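Local structure of chloramphenicol acetyltransferase (Bacteroides thetaiotaomicron, 2I9D) at residues A[194-197]-A[198-201]; A[18-21]-A[22-25]; A[164-168]-A[169-173]. The protein probably catalyses the O-acetylation of chloramphenicol, using acetyl-CoA as the acetyl donor, in an assembly of three copies of the chain. All coordinates share one frame; numbering follows the deposited sequence.

Contact 1 (A[194-197]-A[198-201]); sequences TIHH and GFID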
loop_
_atom_site.group_PDB
_atom_site.type_symbol
_atom_site.label_atom_id
_atom_site.label_comp_id
_atom_site.label_asym_id
_atom_site.label_seq_id
_atom_site.Cartn_x
_atom_site.Cartn_y
_atom_site.Cartn_z
ATOM N N THR A 194 -2.828 3.179 8.332
ATOM C CA THR A 194 -3.372 1.850 8.526
ATOM C C THR A 194 -4.359 1.870 9.698
ATOM O O THR A 194 -4.015 2.240 10.811
ATOM C CB THR A 194 -2.238 0.837 8.719
ATOM O OG1 THR A 194 -1.496 0.801 7.514
ATOM C CG2 THR A 194 -2.748 -0.590 9.021
ATOM N N ILE A 195 -5.607 1.528 9.415
ATOM C CA ILE A 195 -6.651 1.613 10.422
ATOM C C ILE A 195 -7.377 0.270 10.518
ATOM O O ILE A 195 -7.146 -0.605 9.691
ATOM C CB ILE A 195 -7.628 2.873 10.209
ATOM C CG1 ILE A 195 -8.174 2.980 8.764
ATOM C CG2 ILE A 195 -6.899 4.193 10.602
ATOM C CD1 ILE A 195 -9.043 1.811 8.286
ATOM N N HIS A 196 -8.206 0.096 11.547
ATOM C CA HIS A 196 -9.018 -1.115 11.669
ATOM C C HIS A 196 -10.343 -0.830 10.960
ATOM O O HIS A 196 -11.019 0.120 11.309
ATOM C CB HIS A 196 -9.268 -1.423 13.151
ATOM C CG HIS A 196 -9.820 -2.784 13.403
ATOM N ND1 HIS A 196 -11.083 -3.160 13.007
ATOM C CD2 HIS A 196 -9.293 -3.852 14.050
ATOM C CE1 HIS A 196 -11.300 -4.413 13.358
ATOM N NE2 HIS A 196 -10.239 -4.846 14.017
ATOM N N HIS A 197 -10.705 -1.637 9.970
ATOM C CA HIS A 197 -11.925 -1.391 9.197
ATOM C C HIS A 197 -13.222 -1.509 10.045
ATOM O O HIS A 197 -14.286 -0.990 9.644
ATOM C CB HIS A 197 -11.995 -2.347 7.996
ATOM C CG HIS A 197 -12.804 -1.830 6.843
ATOM N ND1 HIS A 197 -13.860 -0.952 6.997
ATOM C CD2 HIS A 197 -12.731 -2.099 5.514
ATOM C CE1 HIS A 197 -14.381 -0.689 5.812
ATOM N NE2 HIS A 197 -13.711 -1.364 4.897
ATOM N N GLY A 198 -13.148 -2.214 11.181
ATOM C CA GLY A 198 -14.265 -2.297 12.128
ATOM C C GLY A 198 -14.697 -0.939 12.659
ATOM O O GLY A 198 -15.867 -0.744 12.989
ATOM N N PHE A 199 -13.759 0.009 12.698
ATOM C CA PHE A 199 -13.990 1.343 13.254
ATOM C C PHE A 199 -14.144 2.448 12.224
ATOM O O PHE A 199 -14.723 3.496 12.515
ATOM C CB PHE A 199 -12.843 1.756 14.200
ATOM C CG PHE A 199 -12.643 0.846 15.381
ATOM C CD1 PHE A 199 -13.714 0.467 16.184
ATOM C CD2 PHE A 199 -11.358 0.409 15.730
ATOM C CE1 PHE A 199 -13.524 -0.357 17.295
ATOM C CE2 PHE A 199 -11.153 -0.424 16.837
ATOM C CZ PHE A 199 -12.233 -0.806 17.626
ATOM N N ILE A 200 -13.573 2.242 11.041
ATOM C CA ILE A 200 -13.389 3.316 10.068
ATOM C C ILE A 200 -13.713 2.792 8.673
ATOM O O ILE A 200 -13.204 1.732 8.279
ATOM C CB ILE A 200 -11.932 3.890 10.132
ATOM C CG1 ILE A 200 -11.750 4.731 11.393
ATOM C CG2 ILE A 200 -11.534 4.724 8.845
ATOM C CD1 ILE A 200 -10.350 4.639 11.979
ATOM N N ASP A 201 -14.573 3.527 7.952
ATOM C CA ASP A 201 -14.846 3.262 6.539
ATOM C C ASP A 201 -14.285 4.375 5.664
ATOM O O ASP A 201 -13.799 5.397 6.176
ATOM C CB ASP A 201 -16.350 3.175 6.271
ATOM C CG ASP A 201 -17.037 2.082 7.081
ATOM O OD1 ASP A 201 -16.504 0.945 7.186
ATOM O OD2 ASP A 201 -18.131 2.377 7.603
#

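Contact 2 (A[18-21]-A[22-25]); sequences NFNF and FRHF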
loop_
_atom_site.group_PDB
_atom_site.type_symbol
_atom_site.label_atom_id
_atom_site.label_comp_id
_atom_site.label_asym_id
_atom_site.label_seq_id
_atom_site.Cartn_x
_atom_site.Cartn_y
_atom_site.Cartn_z
ATOM N N ASN A 18 -20.848 -3.435 11.668
ATOM C CA ASN A 18 -19.596 -3.162 10.973
ATOM C C ASN A 18 -18.422 -3.866 11.663
ATOM O O ASN A 18 -17.645 -4.566 11.013
ATOM C CB ASN A 18 -19.334 -1.658 10.912
ATOM C CG ASN A 18 -20.504 -0.879 10.325
ATOM O OD1 ASN A 18 -20.442 -0.390 9.185
ATOM N ND2 ASN A 18 -21.582 -0.755 11.107
ATOM N N PHE A 19 -18.336 -3.705 12.986
ATOM C CA PHE A 19 -17.293 -4.329 13.788
ATOM C C PHE A 19 -17.399 -5.848 13.866
ATOM O O PHE A 19 -16.383 -6.526 13.806
ATOM C CB PHE A 19 -17.215 -3.718 15.195
ATOM C CG PHE A 19 -16.013 -4.178 15.987
ATOM C CD1 PHE A 19 -14.811 -3.469 15.927
ATOM C CD2 PHE A 19 -16.077 -5.329 16.771
ATOM C CE1 PHE A 19 -13.692 -3.890 16.645
ATOM C CE2 PHE A 19 -14.959 -5.772 17.487
ATOM C CZ PHE A 19 -13.759 -5.040 17.421
ATOM N N ASN A 20 -18.605 -6.393 14.009
ATOM C CA ASN A 20 -18.757 -7.849 14.049
ATOM C C ASN A 20 -18.439 -8.555 12.729
ATOM O O ASN A 20 -17.980 -9.701 12.743
ATOM C CB ASN A 20 -20.129 -8.263 14.619
ATOM C CG ASN A 20 -20.258 -7.938 16.120
ATOM O OD1 ASN A 20 -19.274 -8.006 16.872
ATOM N ND2 ASN A 20 -21.469 -7.562 16.556
ATOM N N PHE A 21 -18.659 -7.865 11.606
ATOM C CA PHE A 21 -18.247 -8.361 10.281
ATOM C C PHE A 21 -16.736 -8.670 10.231
ATOM O O PHE A 21 -16.332 -9.750 9.794
ATOM C CB PHE A 21 -18.627 -7.342 9.205
ATOM C CG PHE A 21 -18.331 -7.789 7.790
ATOM C CD1 PHE A 21 -19.200 -8.668 7.112
ATOM C CD2 PHE A 21 -17.195 -7.311 7.118
ATOM C CE1 PHE A 21 -18.930 -9.067 5.793
ATOM C CE2 PHE A 21 -16.912 -7.709 5.800
ATOM C CZ PHE A 21 -17.781 -8.577 5.133
ATOM N N PHE A 22 -15.913 -7.745 10.730
ATOM C CA PHE A 22 -14.441 -7.919 10.683
ATOM C C PHE A 22 -13.824 -8.692 11.870
ATOM O O PHE A 22 -12.634 -9.050 11.822
ATOM C CB PHE A 22 -13.728 -6.570 10.498
ATOM C CG PHE A 22 -14.106 -5.845 9.234
ATOM C CD1 PHE A 22 -13.626 -6.274 7.996
ATOM C CD2 PHE A 22 -14.917 -4.716 9.286
ATOM C CE1 PHE A 22 -13.938 -5.594 6.825
ATOM C CE2 PHE A 22 -15.260 -4.026 8.118
ATOM C CZ PHE A 22 -14.758 -4.472 6.878
ATOM N N ARG A 23 -14.637 -8.958 12.902
ATOM C CA ARG A 23 -14.210 -9.648 14.148
ATOM C C ARG A 23 -13.317 -10.869 13.974
ATOM O O ARG A 23 -12.374 -11.036 14.726
ATOM C CB ARG A 23 -15.410 -10.037 15.033
ATOM C CG ARG A 23 -15.018 -10.296 16.511
ATOM C CD ARG A 23 -16.198 -10.776 17.395
ATOM N NE ARG A 23 -17.124 -9.691 17.743
ATOM C CZ ARG A 23 -16.914 -8.786 18.706
ATOM N NH1 ARG A 23 -15.792 -8.804 19.435
ATOM N NH2 ARG A 23 -17.832 -7.849 18.945
ATOM N N HIS A 24 -13.599 -11.721 12.999
ATOM C CA HIS A 24 -12.813 -12.952 12.847
ATOM C C HIS A 24 -11.843 -12.961 11.669
ATOM O O HIS A 24 -11.219 -13.980 11.379
ATOM C CB HIS A 24 -13.766 -14.148 12.818
ATOM C CG HIS A 24 -14.656 -14.205 14.023
ATOM N ND1 HIS A 24 -14.164 -14.405 15.301
ATOM C CD2 HIS A 24 -15.995 -14.031 14.155
ATOM C CE1 HIS A 24 -15.165 -14.369 16.164
ATOM N NE2 HIS A 24 -16.286 -14.144 15.495
ATOM N N PHE A 25 -11.686 -11.800 11.033
ATOM C CA PHE A 25 -10.765 -11.617 9.909
ATOM C C PHE A 25 -9.308 -11.839 10.298
ATOM O O PHE A 25 -8.865 -11.324 11.336
ATOM C CB PHE A 25 -10.923 -10.196 9.348
ATOM C CG PHE A 25 -12.013 -10.063 8.309
ATOM C CD1 PHE A 25 -13.280 -10.632 8.515
ATOM C CD2 PHE A 25 -11.772 -9.353 7.127
ATOM C CE1 PHE A 25 -14.285 -10.499 7.579
ATOM C CE2 PHE A 25 -12.768 -9.226 6.153
ATOM C CZ PHE A 25 -14.038 -9.795 6.380
HETATM O O HOH W 1 -15.525 -12.180 10.743
#

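Contact 3 (A[164-168]-A[169-173]); sequences QEKRS and GNNYP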
loop_
_atom_site.group_PDB
_atom_site.type_symbol
_atom_site.label_atom_id
_atom_site.label_comp_id
_atom_site.label_asym_id
_atom_site.label_seq_id
_atom_site.Cartn_x
_atom_site.Cartn_y
_atom_site.Cartn_z
ATOM N N GLN A 164 1.322 -5.571 10.720
ATOM C CA GLN A 164 0.206 -6.000 11.515
ATOM C C GLN A 164 0.745 -6.878 12.682
ATOM O O GLN A 164 1.299 -7.962 12.451
ATOM C CB GLN A 164 -0.800 -6.759 10.627
ATOM C CG GLN A 164 -2.137 -7.073 11.302
ATOM C CD GLN A 164 -2.925 -8.167 10.554
ATOM O OE1 GLN A 164 -2.698 -8.425 9.355
ATOM N NE2 GLN A 164 -3.838 -8.823 11.268
ATOM N N GLU A 165 0.588 -6.413 13.917
ATOM C CA GLU A 165 1.118 -7.155 15.050
ATOM C C GLU A 165 0.427 -8.501 15.311
ATOM O O GLU A 165 1.078 -9.542 15.488
ATOM C CB GLU A 165 1.113 -6.310 16.326
ATOM C CG GLU A 165 1.488 -7.153 17.568
ATOM C CD GLU A 165 1.689 -6.345 18.842
ATOM O OE1 GLU A 165 1.557 -5.104 18.790
ATOM O OE2 GLU A 165 2.000 -6.969 19.899
ATOM N N LYS A 166 -0.895 -8.458 15.330
ATOM C CA LYS A 166 -1.731 -9.560 15.766
ATOM C C LYS A 166 -2.989 -9.629 14.896
ATOM O O LYS A 166 -3.245 -8.733 14.114
ATOM C CB LYS A 166 -2.095 -9.407 17.267
ATOM C CG LYS A 166 -2.761 -8.114 17.626
ATOM C CD LYS A 166 -2.840 -7.919 19.133
ATOM C CE LYS A 166 -1.755 -7.022 19.609
ATOM N NZ LYS A 166 -1.963 -6.549 21.013
ATOM N N ARG A 167 -3.744 -10.715 15.050
ATOM C CA ARG A 167 -4.964 -10.964 14.296
ATOM C C ARG A 167 -6.048 -9.893 14.412
ATOM O O ARG A 167 -6.674 -9.546 13.412
ATOM C CB ARG A 167 -5.520 -12.352 14.626
ATOM C CG ARG A 167 -6.353 -12.924 13.508
ATOM C CD ARG A 167 -7.181 -14.108 13.959
ATOM N NE ARG A 167 -8.111 -14.518 12.898
ATOM C CZ ARG A 167 -7.787 -15.265 11.837
ATOM N NH1 ARG A 167 -6.541 -15.687 11.662
ATOM N NH2 ARG A 167 -8.720 -15.597 10.940
ATOM N N SER A 168 -6.263 -9.361 15.613
ATOM C CA SER A 168 -7.255 -8.294 15.817
ATOM C C SER A 168 -6.776 -6.945 15.280
ATOM O O SER A 168 -7.532 -5.961 15.294
ATOM C CB SER A 168 -7.602 -8.164 17.315
ATOM O OG SER A 168 -6.470 -7.811 18.093
ATOM N N GLY A 169 -5.522 -6.899 14.826
ATOM C CA GLY A 169 -4.936 -5.694 14.235
ATOM C C GLY A 169 -3.949 -4.980 15.154
ATOM O O GLY A 169 -3.804 -5.348 16.322
ATOM N N ASN A 170 -3.295 -3.940 14.661
ATOM C CA ASN A 170 -2.428 -3.123 15.521
ATOM C C ASN A 170 -3.190 -2.494 16.680
ATOM O O ASN A 170 -4.381 -2.223 16.556
ATOM C CB ASN A 170 -1.761 -2.014 14.702
ATOM C CG ASN A 170 -0.925 -2.555 13.573
ATOM O OD1 ASN A 170 -0.311 -3.593 13.710
ATOM N ND2 ASN A 170 -0.878 -1.840 12.462
ATOM N N ASN A 171 -2.494 -2.220 17.785
ATOM C CA ASN A 171 -3.117 -1.550 18.945
ATOM C C ASN A 171 -3.676 -0.159 18.636
ATOM O O ASN A 171 -4.708 0.222 19.190
ATOM C CB ASN A 171 -2.149 -1.490 20.125
ATOM C CG ASN A 171 -1.727 -2.859 20.578
ATOM O OD1 ASN A 171 -2.538 -3.784 20.603
ATOM N ND2 ASN A 171 -0.444 -3.017 20.898
ATOM N N TYR A 172 -3.007 0.581 17.748
ATOM C CA TYR A 172 -3.463 1.914 17.306
ATOM C C TYR A 172 -3.102 2.199 15.825
ATOM O O TYR A 172 -2.319 1.476 15.225
ATOM C CB TYR A 172 -2.936 3.025 18.231
ATOM C CG TYR A 172 -1.541 2.761 18.724
ATOM C CD1 TYR A 172 -0.417 3.082 17.934
ATOM C CD2 TYR A 172 -1.331 2.154 19.961
ATOM C CE1 TYR A 172 0.869 2.820 18.380
ATOM C CE2 TYR A 172 -0.045 1.878 20.413
ATOM C CZ TYR A 172 1.051 2.217 19.630
ATOM O OH TYR A 172 2.325 1.925 20.093
ATOM N N PRO A 173 -3.738 3.213 15.219
ATOM C CA PRO A 173 -3.394 3.695 13.856
ATOM C C PRO A 173 -1.929 4.075 13.688
ATOM O O PRO A 173 -1.344 4.715 14.548
ATOM C CB PRO A 173 -4.305 4.915 13.667
ATOM C CG PRO A 173 -5.490 4.612 14.536
ATOM C CD PRO A 173 -4.911 3.918 15.762
HETATM O O HOH W 2 0.206 -3.082 17.538
HETATM O O HOH W 3 0.654 -5.759 21.800
HETATM O O HOH W 4 -6.884 -3.041 16.500
HETATM O O HOH W 5 -5.755 -5.332 18.112
#

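Contact 1 (A[194-197]-A[198-201])
Asp201 brings its carboxylate to the edge of the His197 imidazole: OD1 lies near the ring plane, 3.0 Å from His197 CE1. The two side chains cross at about a right angle, with carboxylate and ring planes turned 64° apart. Toward this ring OD1 faces mainly the CE1 C-H, since its line to ND1 is longer and poorly angled for a hydrogen bond. OD2 of the same carboxylate forms a salt bridge with Arg15. Ile200 O also approaches, 3.0 Å from His197 ND1. On His197, CG stands opposite the backbone N (chi1 -154°), which carries the ring past its own carbonyl carbon to where residues 200 and 201 come back.

His196 offers a ring edge to the chain in another way. Gly198 N donates to His196 ND1 over 2.9 Å, the donor only 9° out of the ring plane. In the backbone, Phe199 N donates to His196 O at 3.1 Å, coming from above the carbonyl plane, and so spans the turn out of the strand. Ile195 and Ile200 pack crosswise, Ile200 CD1 against Ile195 CB at 3.7 Å.

The spacing from His197 to Asp201 matches the HxxxD signature of CoA-dependent acyltransferases, and His197 is the predicted proton acceptor. With both carboxylate oxygens bonded outside this turn, and OD1 closest to a carbon of the ring, the geometry is consistent with a mainly structural role for Asp201, as in related chloramphenicol acetyltransferases.

Contact 2 (A[18-21]-A[22-25])
Asn20 OD1 is gripped by two nitrogens of the Arg23 guanidinium, which approaches side-on: NH2 comes to 2.5 Å from OD1, nearly along the C=O axis, and NE to 2.9 Å from the same atom. The two side chains run alongside each other, pointing the same way. Phe19 CE2 sits 3.5 Å above the guanidinium plane, toward its rim; because the ring presents its edge, with the planes 72° apart, this is edge-on packing and no flat stack.

The aromatic side is a cluster of Phe21, Phe22 and Phe25. Phe21 CG extends away from its backbone N (chi1 -176°), bringing the ring edge onto the Phe22 face in a T-shaped pair: CD2 stands 3.6 Å above the plane, over the ring centre, and the planes are 89° apart. Phe25 CZ touches Phe21 CE2 at 3.6 Å. Replacing Phe22 by an alanine would probably leave the Phe21 edge without its face and open a gap beside His197, whose ring stacks on Phe22.

A water bridges Phe21 O and His24 N. The whole is a helix end, that of 16-22, running into a type I beta turn from Phe22 to Phe25, whose first residue packs against the predicted active-site histidine and against Thr163 of the second subunit.

Contact 3 (A[164-168]-A[169-173])
Asn170 folds back so that its OD1 accepts from Glu165 N at 3.0 Å, with the donor nearly in line with the C=O bond (167°). This amide closes the base of the loop, and its ND2 is held by Thr163 O. Within the loop, the tightly packed part centres on Lys166 O. Gly169 N donates to it at 3.0 Å, closing the type I beta turn from Lys166 to Gly169, while Gln164 NE2 comes to the same oxygen at 2.9 Å from the opposite face of the carbonyl plane. Gln164 NE2 also reaches Gln26 O, tying the loop to residues beyond it. Gly169 has a positive phi of 105°, and with its psi a beta carbon would be jammed against Ser168 O, which accounts for a glycine here.

The other side is looser and mediated by water. Lys166, with CG tucked between its backbone N and carbonyl carbon (chi1 56°), passes over Gly169 O and crosses Asn171 at about a right angle; NZ donates to Asn171 OD1 at 2.9 Å, in the carbonyl plane and on a lone pair. Between the Glu165 carboxylate and Asn171, waters make the connection: one links OE1 to Asn171 N, and another gives to OE2 while accepting from Lys166 NZ and Asn171 ND2.

The loop connects strand 159-160 to strand 174-183. Asn170 rests on Thr194 of strand 186-196, Ser168 on Ile74 of strand 72-74, and Gln164 and Glu165 make backbone hydrogen bonds to the third subunit.

Along the chain, contact 2 comes first, at the end of helix 16-22, followed by contact 3 in the loop before strand 174-183 and contact 1 in the turn from strand 186-196 to helix 202-216. Their centres form a compact triangle: contacts 1 and 2 are about 10 Å apart, 1 and 3 about 11 Å, and 2 and 3 about 14 Å. Each touches the other two: contact 1 meets contact 2 by aromatic packing and contact 3 beside neighbouring strands of the mixed sheet, while a probable hydrogen bond from Arg167 to His24 O joins contacts 2 and 3. Contacts 1 and 2 touch the second subunit and contact 3 mainly the third, which places the predicted active-site histidine among elements that meet at subunit interfaces.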